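Side-chain contacts in Alr1010 protein (Nostoc, PDB 3URG), which probably binds calcium, and carries a sodium ion at a helix end in this crystal: residues His32-Thr36 / Glu37-Asp41; Tyr55-Thr59 / Leu60-Phe64; Glu131-Ala134 / Asp135-Trp139. All coordinates share one frame; numbering follows the deposited sequence.

Contact 1 (His32-Thr36 / Glu37-Asp41); sequences HRIET and EIIVD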
loop_
_atom_site.group_PDB
_atom_site.type_symbol
_atom_site.label_atom_id
_atom_site.label_comp_id
_atom_site.label_asym_id
_atom_site.label_seq_id
_atom_site.Cartn_x
_atom_site.Cartn_y
_atom_site.Cartn_z
ATOM N N HIS A 32 15.482 -5.219 -7.312
ATOM C CA HIS A 32 16.355 -4.143 -7.793
ATOM C C HIS A 32 15.687 -2.788 -7.594
ATOM O O HIS A 32 16.316 -1.827 -7.157
ATOM C CB HIS A 32 16.683 -4.335 -9.275
ATOM C CG HIS A 32 17.562 -3.267 -9.847
ATOM N ND1 HIS A 32 18.900 -3.157 -9.533
ATOM C CD2 HIS A 32 17.304 -2.276 -10.735
ATOM C CE1 HIS A 32 19.423 -2.137 -10.190
ATOM N NE2 HIS A 32 18.473 -1.582 -10.922
ATOM N N ARG A 33 14.406 -2.718 -7.932
ATOM C CA ARG A 33 13.681 -1.460 -7.857
ATOM C C ARG A 33 13.534 -1.020 -6.401
ATOM O O ARG A 33 13.711 0.157 -6.071
ATOM C CB ARG A 33 12.310 -1.592 -8.523
ATOM C CG ARG A 33 11.474 -0.335 -8.442
ATOM C CD ARG A 33 10.356 -0.352 -9.488
ATOM N NE ARG A 33 9.502 -1.534 -9.382
ATOM C CZ ARG A 33 9.403 -2.459 -10.332
ATOM N NH1 ARG A 33 10.105 -2.330 -11.450
ATOM N NH2 ARG A 33 8.605 -3.507 -10.168
ATOM N N ILE A 34 13.212 -1.964 -5.524
ATOM C CA ILE A 34 13.085 -1.636 -4.105
ATOM C C ILE A 34 14.412 -1.123 -3.554
ATOM O O ILE A 34 14.457 -0.130 -2.824
ATOM C CB ILE A 34 12.634 -2.849 -3.284
ATOM C CG1 ILE A 34 11.157 -3.154 -3.570
ATOM C CG2 ILE A 34 12.865 -2.593 -1.783
ATOM C CD1 ILE A 34 10.725 -4.520 -3.099
ATOM N N GLU A 35 15.493 -1.814 -3.901
ATOM C CA GLU A 35 16.827 -1.435 -3.450
ATOM C C GLU A 35 17.238 -0.029 -3.905
ATOM O O GLU A 35 17.746 0.768 -3.107
ATOM C CB GLU A 35 17.860 -2.445 -3.970
ATOM C CG GLU A 35 19.293 -1.985 -3.785
ATOM C CD GLU A 35 20.303 -2.970 -4.364
ATOM O OE1 GLU A 35 21.241 -2.519 -5.052
ATOM O OE2 GLU A 35 20.149 -4.189 -4.140
ATOM N N THR A 36 17.021 0.273 -5.184
ATOM C CA THR A 36 17.631 1.451 -5.791
ATOM C C THR A 36 16.725 2.672 -5.811
ATOM O O THR A 36 17.208 3.804 -5.912
ATOM C CB THR A 36 18.149 1.159 -7.238
ATOM O OG1 THR A 36 17.043 0.889 -8.104
ATOM C CG2 THR A 36 19.067 -0.025 -7.235
ATOM N N GLU A 37 15.427 2.434 -5.745
ATOM C CA GLU A 37 14.428 3.485 -5.847
ATOM C C GLU A 37 13.781 3.749 -4.509
ATOM O O GLU A 37 13.452 4.849 -4.243
ATOM C CB GLU A 37 13.407 3.196 -6.939
ATOM C CG GLU A 37 14.039 2.826 -8.241
ATOM C CD GLU A 37 13.113 2.933 -9.409
ATOM O OE1 GLU A 37 12.135 3.662 -9.308
ATOM O OE2 GLU A 37 13.361 2.288 -10.436
ATOM N N ILE A 38 13.661 2.745 -3.668
ATOM C CA ILE A 38 12.884 2.868 -2.456
ATOM C C ILE A 38 13.469 2.890 -1.055
ATOM O O ILE A 38 12.922 3.549 -0.159
ATOM C CB ILE A 38 11.809 1.761 -2.382
ATOM C CG1 ILE A 38 10.997 1.684 -3.659
ATOM C CG2 ILE A 38 10.923 1.957 -1.207
ATOM C CD1 ILE A 38 10.024 0.581 -3.674
ATOM N N ILE A 39 14.386 1.960 -0.867
ATOM C CA ILE A 39 15.157 1.839 0.324
ATOM C C ILE A 39 16.380 2.729 0.245
ATOM O O ILE A 39 16.638 3.474 1.140
ATOM C CB ILE A 39 15.540 0.399 0.573
ATOM C CG1 ILE A 39 14.303 -0.445 0.813
ATOM C CG2 ILE A 39 16.447 0.307 1.732
ATOM C CD1 ILE A 39 13.580 -0.099 2.002
ATOM N N VAL A 40 17.088 2.682 -0.871
ATOM C CA VAL A 40 18.213 3.574 -1.104
ATOM C C VAL A 40 19.196 3.459 0.074
ATOM O O VAL A 40 19.628 2.394 0.374
ATOM C CB VAL A 40 17.775 4.976 -1.440
ATOM C CG1 VAL A 40 18.885 5.742 -1.984
ATOM C CG2 VAL A 40 16.707 4.943 -2.449
ATOM N N ASP A 41 19.519 4.548 0.743
ATOM C CA ASP A 41 20.455 4.496 1.861
ATOM C C ASP A 41 19.846 4.244 3.234
ATOM O O ASP A 41 20.510 4.372 4.222
ATOM C CB ASP A 41 21.317 5.736 1.900
ATOM C CG ASP A 41 22.174 5.866 0.699
ATOM O OD1 ASP A 41 22.599 4.863 0.179
ATOM O OD2 ASP A 41 22.430 6.972 0.259
HETATM O O HOH W 1 19.310 0.059 -0.924
#
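I34 packs against I38 and I39 over the last turns of helix 28-39, where the spiral widens to a pi-type turn. Followed outward from CB, I34 splits into two branches. CG1, set anti to the carbonyl carbon (chi1 -72°), carries the longer arm and meets I38 CD1 at 3.9 Å, the two side chains crossing obliquely; beyond it CD1, the tip, reaches the Y138 ring of helix 127-141. CG2 goes to the other neighbour: it lies 3.7 Å from I39 CG1, and here the side chains run alongside each other, pointing the same way. A branched isoleucine suits this place because each arm has its own partner. The backbone shows why both partners are within reach: I34 O takes both I38 N (3.1 Å) and I39 N (2.9 Å), the double acceptance of the widened turn. V40 N then bonds to E35 O, and V40 leaves helical geometry with positive phi. One turn back, T36 OG1 bonds to H32 O at 3.0 Å while T36 N reaches the same oxygen from the opposite face, so a hydroxyl on this exposed side is satisfied by its own helix. R33 lays CG against the E37 carboxylate carbon CD at 3.8 Å, yet its guanidinium turns to D135. The isoleucines face inward: I34 and I38 touch W52 of helix 45-59, and I34 and I39 reach W139 of helix 127-141.

Contact 2 (Tyr55-Thr59 / Leu60-Phe64); sequences YLDDT and LEFPF. With NA (sodium ion), chain C.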
loop_
_atom_site.group_PDB
_atom_site.type_symbol
_atom_site.label_atom_id
_atom_site.label_comp_id
_atom_site.label_asym_id
_atom_site.label_seq_id
_atom_site.Cartn_x
_atom_site.Cartn_y
_atom_site.Cartn_z
ATOM N N TYR A 55 7.841 6.785 -1.653
ATOM C CA TYR A 55 7.777 6.106 -2.943
ATOM C C TYR A 55 6.315 5.939 -3.385
ATOM O O TYR A 55 5.949 6.299 -4.501
ATOM C CB TYR A 55 8.520 4.763 -2.924
ATOM C CG TYR A 55 8.272 3.902 -4.157
ATOM C CD1 TYR A 55 8.929 4.149 -5.364
ATOM C CD2 TYR A 55 7.387 2.835 -4.103
ATOM C CE1 TYR A 55 8.704 3.347 -6.487
ATOM C CE2 TYR A 55 7.158 2.032 -5.214
ATOM C CZ TYR A 55 7.813 2.289 -6.394
ATOM O OH TYR A 55 7.556 1.467 -7.476
ATOM N N LEU A 56 5.485 5.424 -2.507
ATOM C CA LEU A 56 4.104 5.179 -2.821
ATOM C C LEU A 56 3.349 6.465 -3.110
ATOM O O LEU A 56 2.610 6.561 -4.055
ATOM C CB LEU A 56 3.451 4.405 -1.699
ATOM C CG LEU A 56 3.835 2.948 -1.551
ATOM C CD1 LEU A 56 3.300 2.363 -0.344
ATOM C CD2 LEU A 56 3.471 2.150 -2.712
ATOM N N ASP A 57 3.613 7.467 -2.309
ATOM C CA ASP A 57 3.021 8.777 -2.510
ATOM C C ASP A 57 3.420 9.346 -3.853
ATOM O O ASP A 57 2.644 10.042 -4.477
ATOM C CB ASP A 57 3.442 9.761 -1.428
ATOM C CG ASP A 57 2.520 10.971 -1.355
ATOM O OD1 ASP A 57 2.954 12.024 -0.840
ATOM O OD2 ASP A 57 1.360 10.868 -1.810
ATOM N N ASP A 58 4.647 9.079 -4.278
ATOM C CA ASP A 58 5.133 9.582 -5.554
ATOM C C ASP A 58 4.639 8.792 -6.760
ATOM O O ASP A 58 4.443 9.357 -7.830
ATOM C CB ASP A 58 6.654 9.560 -5.561
ATOM C CG ASP A 58 7.242 10.939 -5.641
ATOM O OD1 ASP A 58 7.256 11.507 -6.758
ATOM O OD2 ASP A 58 7.674 11.455 -4.586
ATOM N N THR A 59 4.452 7.489 -6.582
ATOM C CA THR A 59 4.266 6.577 -7.705
ATOM C C THR A 59 2.795 6.206 -7.969
ATOM O O THR A 59 2.399 6.009 -9.111
ATOM C CB THR A 59 5.100 5.311 -7.495
ATOM O OG1 THR A 59 6.430 5.689 -7.093
ATOM C CG2 THR A 59 5.167 4.458 -8.778
ATOM N N LEU A 60 1.994 6.100 -6.914
ATOM C CA LEU A 60 0.563 5.844 -7.078
ATOM C C LEU A 60 -0.059 7.082 -7.711
ATOM O O LEU A 60 0.229 8.177 -7.297
ATOM C CB LEU A 60 -0.088 5.571 -5.722
ATOM C CG LEU A 60 0.432 4.360 -4.949
ATOM C CD1 LEU A 60 -0.223 4.266 -3.560
ATOM C CD2 LEU A 60 0.204 3.078 -5.749
ATOM N N GLU A 61 -0.905 6.929 -8.719
ATOM C CA GLU A 61 -1.542 8.107 -9.310
ATOM C C GLU A 61 -2.927 8.374 -8.726
ATOM O O GLU A 61 -3.895 7.761 -9.141
ATOM C CB GLU A 61 -1.621 7.969 -10.831
ATOM C CG GLU A 61 -0.282 8.202 -11.521
ATOM C CD GLU A 61 0.269 9.602 -11.265
ATOM O OE1 GLU A 61 -0.526 10.573 -11.271
ATOM O OE2 GLU A 61 1.496 9.729 -11.055
ATOM N N PHE A 62 -3.016 9.288 -7.763
ATOM C CA PHE A 62 -4.294 9.590 -7.112
ATOM C C PHE A 62 -5.115 10.621 -7.907
ATOM O O PHE A 62 -4.551 11.522 -8.518
ATOM C CB PHE A 62 -4.069 10.134 -5.702
ATOM C CG PHE A 62 -3.243 9.245 -4.823
ATOM C CD1 PHE A 62 -3.743 8.037 -4.368
ATOM C CD2 PHE A 62 -1.981 9.640 -4.415
ATOM C CE1 PHE A 62 -2.984 7.224 -3.536
ATOM C CE2 PHE A 62 -1.216 8.830 -3.585
ATOM C CZ PHE A 62 -1.719 7.623 -3.151
ATOM N N PRO A 63 -6.451 10.502 -7.881
ATOM C CA PRO A 63 -7.185 9.460 -7.170
ATOM C C PRO A 63 -7.420 8.293 -8.098
ATOM O O PRO A 63 -7.353 8.454 -9.298
ATOM C CB PRO A 63 -8.537 10.128 -6.867
ATOM C CG PRO A 63 -8.598 11.366 -7.779
ATOM C CD PRO A 63 -7.359 11.409 -8.603
ATOM N N PHE A 64 -7.675 7.117 -7.549
ATOM C CA PHE A 64 -8.043 5.986 -8.383
ATOM C C PHE A 64 -9.102 5.178 -7.653
ATOM O O PHE A 64 -9.323 5.364 -6.455
ATOM C CB PHE A 64 -6.816 5.131 -8.782
ATOM C CG PHE A 64 -6.093 4.493 -7.613
ATOM C CD1 PHE A 64 -6.475 3.247 -7.136
ATOM C CD2 PHE A 64 -5.007 5.126 -7.024
ATOM C CE1 PHE A 64 -5.802 2.654 -6.072
ATOM C CE2 PHE A 64 -4.329 4.544 -5.970
ATOM C CZ PHE A 64 -4.728 3.306 -5.491
HETATM NA NA NA C . 0.872 10.436 -6.242
HETATM O O HOH W 2 0.654 12.467 -4.252
HETATM O O HOH W 3 2.593 11.498 -8.106
HETATM O O HOH W 4 3.550 7.510 -11.140
HETATM O O HOH W 5 -1.203 11.720 -7.518
#
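A helix end that binds a metal ion, this local contact lies where helix 45-59 gives way to the loop before strand 64-72. L60 N closes the last turn with a nearly straight bond to L56 O (3.0 Å, N-H...O angle 164°), and L60 then leaves helical geometry. Its side chain folds back over the same turn, CG anti to the carbonyl carbon (chi1 -61°), which sets CD1 4.1 Å from L56 CB. Turned out of the helix, L60 O joins D57 O on the sodium ion, at 2.6 Å and 2.5 Å. Backbone carbonyls at a helix C-terminus commonly bind cations in this way, since they are left without N-H partners; three waters are also bound to the ion. One side chain and two backbone groups hold these waters: D57 OD2 accepts from one, F62 N donates to another and D58 O accepts from the third. D57 OD2 also lies at the edge of the F62 ring, 3.7 Å from CE2, with carboxylate and ring planes 45° apart. E61 OE2 and T59 O share a further water that bridges loop and helix. T59 OG1 returns to Y55 O at 2.7 Å and sits above one face of the Y55 ring, toward its rim.

Contact 3 (Glu131-Ala134 / Asp135-Trp139); sequences EAIA and DWLYW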
loop_
_atom_site.group_PDB
_atom_site.type_symbol
_atom_site.label_atom_id
_atom_site.label_comp_id
_atom_site.label_asym_id
_atom_site.label_seq_id
_atom_site.Cartn_x
_atom_site.Cartn_y
_atom_site.Cartn_z
ATOM N N GLU A 131 2.028 -1.252 -10.682
ATOM C CA GLU A 131 3.361 -1.727 -10.321
ATOM C C GLU A 131 3.724 -1.426 -8.860
ATOM O O GLU A 131 4.210 -2.305 -8.136
ATOM C CB GLU A 131 4.402 -1.123 -11.261
ATOM C CG GLU A 131 5.822 -1.600 -10.998
ATOM C CD GLU A 131 6.790 -1.028 -12.003
ATOM O OE1 GLU A 131 7.392 0.026 -11.713
ATOM O OE2 GLU A 131 6.937 -1.629 -13.091
ATOM N N ALA A 132 3.487 -0.188 -8.430
ATOM C CA ALA A 132 3.819 0.219 -7.060
ATOM C C ALA A 132 3.007 -0.573 -6.042
ATOM O O ALA A 132 3.516 -0.991 -5.014
ATOM C CB ALA A 132 3.597 1.712 -6.870
ATOM N N ILE A 133 1.731 -0.780 -6.320
ATOM C CA ILE A 133 0.941 -1.620 -5.427
ATOM C C ILE A 133 1.485 -3.051 -5.362
ATOM O O ILE A 133 1.608 -3.623 -4.276
ATOM C CB ILE A 133 -0.543 -1.643 -5.835
ATOM C CG1 ILE A 133 -1.166 -0.259 -5.614
ATOM C CG2 ILE A 133 -1.294 -2.672 -4.999
ATOM C CD1 ILE A 133 -2.623 -0.163 -6.109
ATOM N N ALA A 134 1.799 -3.623 -6.528
ATOM C CA ALA A 134 2.400 -4.956 -6.602
ATOM C C ALA A 134 3.743 -5.050 -5.860
ATOM O O ALA A 134 4.068 -6.089 -5.279
ATOM C CB ALA A 134 2.575 -5.371 -8.055
ATOM N N ASP A 135 4.527 -3.977 -5.896
ATOM C CA ASP A 135 5.822 -3.967 -5.205
ATOM C C ASP A 135 5.582 -4.064 -3.703
ATOM O O ASP A 135 6.299 -4.768 -2.972
ATOM C CB ASP A 135 6.592 -2.678 -5.504
ATOM C CG ASP A 135 7.273 -2.682 -6.871
ATOM O OD1 ASP A 135 7.646 -1.581 -7.324
ATOM O OD2 ASP A 135 7.440 -3.759 -7.492
ATOM N N TRP A 136 4.579 -3.332 -3.234
ATOM C CA TRP A 136 4.274 -3.319 -1.803
ATOM C C TRP A 136 3.739 -4.687 -1.374
ATOM O O TRP A 136 4.171 -5.245 -0.371
ATOM C CB TRP A 136 3.263 -2.202 -1.478
ATOM C CG TRP A 136 2.768 -2.225 -0.051
ATOM C CD1 TRP A 136 1.477 -2.366 0.363
ATOM C CD2 TRP A 136 3.561 -2.116 1.141
ATOM N NE1 TRP A 136 1.411 -2.343 1.733
ATOM C CE2 TRP A 136 2.678 -2.193 2.238
ATOM C CE3 TRP A 136 4.931 -1.963 1.385
ATOM C CZ2 TRP A 136 3.115 -2.118 3.562
ATOM C CZ3 TRP A 136 5.367 -1.881 2.717
ATOM C CH2 TRP A 136 4.461 -1.968 3.780
ATOM N N LEU A 137 2.794 -5.228 -2.143
ATOM C CA LEU A 137 2.295 -6.579 -1.889
ATOM C C LEU A 137 3.426 -7.619 -1.897
ATOM O O LEU A 137 3.440 -8.554 -1.089
ATOM C CB LEU A 137 1.217 -6.947 -2.914
ATOM C CG LEU A 137 -0.044 -6.084 -2.797
ATOM C CD1 LEU A 137 -1.080 -6.429 -3.874
ATOM C CD2 LEU A 137 -0.634 -6.245 -1.403
ATOM N N TYR A 138 4.381 -7.447 -2.806
ATOM C CA TYR A 138 5.531 -8.339 -2.865
ATOM C C TYR A 138 6.393 -8.252 -1.601
ATOM O O TYR A 138 6.781 -9.268 -1.032
ATOM C CB TYR A 138 6.375 -8.031 -4.110
ATOM C CG TYR A 138 7.729 -8.717 -4.107
ATOM C CD1 TYR A 138 8.876 -8.029 -3.731
ATOM C CD2 TYR A 138 7.862 -10.046 -4.508
ATOM C CE1 TYR A 138 10.126 -8.656 -3.721
ATOM C CE2 TYR A 138 9.105 -10.674 -4.512
ATOM C CZ TYR A 138 10.230 -9.976 -4.113
ATOM O OH TYR A 138 11.468 -10.602 -4.116
ATOM N N TRP A 139 6.701 -7.030 -1.180
ATOM C CA TRP A 139 7.464 -6.798 0.043
ATOM C C TRP A 139 6.846 -7.548 1.234
ATOM O O TRP A 139 7.552 -8.210 2.004
ATOM C CB TRP A 139 7.533 -5.280 0.293
ATOM C CG TRP A 139 8.068 -4.820 1.629
ATOM C CD1 TRP A 139 7.359 -4.663 2.780
ATOM C CD2 TRP A 139 9.404 -4.384 1.917
ATOM N NE1 TRP A 139 8.179 -4.184 3.779
ATOM C CE2 TRP A 139 9.434 -3.998 3.269
ATOM C CE3 TRP A 139 10.584 -4.295 1.164
ATOM C CZ2 TRP A 139 10.598 -3.543 3.888
ATOM C CZ3 TRP A 139 11.729 -3.836 1.780
ATOM C CH2 TRP A 139 11.729 -3.468 3.125
#
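E131 and D135 lie side by side on helix 127-141, pointing the same way, with their carboxylate planes only 26° apart. They touch through carbon rather than charge: E131 CG is 4.1 Å from D135 OD1, while the nearest oxygens, E131 OE1 and D135 OD1, stay 4.7 Å apart. The like charges probably repel, a cost that arginines of helix 28-39 are likely to offset. R33 makes a salt bridge to D135 OD1 and a long, weak ion pair to E131, and R30 pairs with D135 OD2, so both oxygens of this buried aspartate are engaged. Its CG stands anti to the carbonyl carbon (chi1 -79°), which brings the carboxylate carbon within 3.3 Å of E131 O. With an alanine here both salt bridges go, and R30 and R33 would probably be left without their carboxylate mate, R33 keeping only the weak pair with E131.

Beneath run the i to i+4 hydrogen bonds of an alpha-helix: D135 N to E131 O, W136 N to A132 O, L137 N to I133 O and Y138 N to A134 O.

On another side of the helix I133 and L137 also run alongside each other, I133 CG2 meeting L137 CD1 at 3.9 Å; an apolar branch suits buried I133, which also packs on L60, while L137 lies at the exposed edge of the pair. A132 is small enough for Y55 and T59 of helix 45-59 to come close. W136 and Y138, each with CG anti to the backbone N, send their rings away from the preceding turn: W136 meets W52 edge-to-face, and Y138 OH hydrogen-bonds to E31 and to the backbone N of D27.

In the fold
Contacts 1, 2 and 3 follow one another along the chain, on helix 28-39, at the end of helix 45-59 and on helix 127-141. The five-stranded antiparallel sheet is formed between the second and third, so the C-terminal helix comes back to pack on the first two. The centres of contacts 1 and 2 lie about 17 Å apart. Those of contacts 1 and 3 are about 13 Å apart. Contacts 2 and 3 have centres about 12 Å apart, and every pair touches. D135 of contact 3 joins contact 1 through its arginine salt bridge and contact 2 through a probable hydrogen bond, Y55 OH to D135 OD1 at 3.1 Å. L60, whose carbonyl binds the sodium ion, packs on I133 and A132, so the metal site lies against helix 127-141.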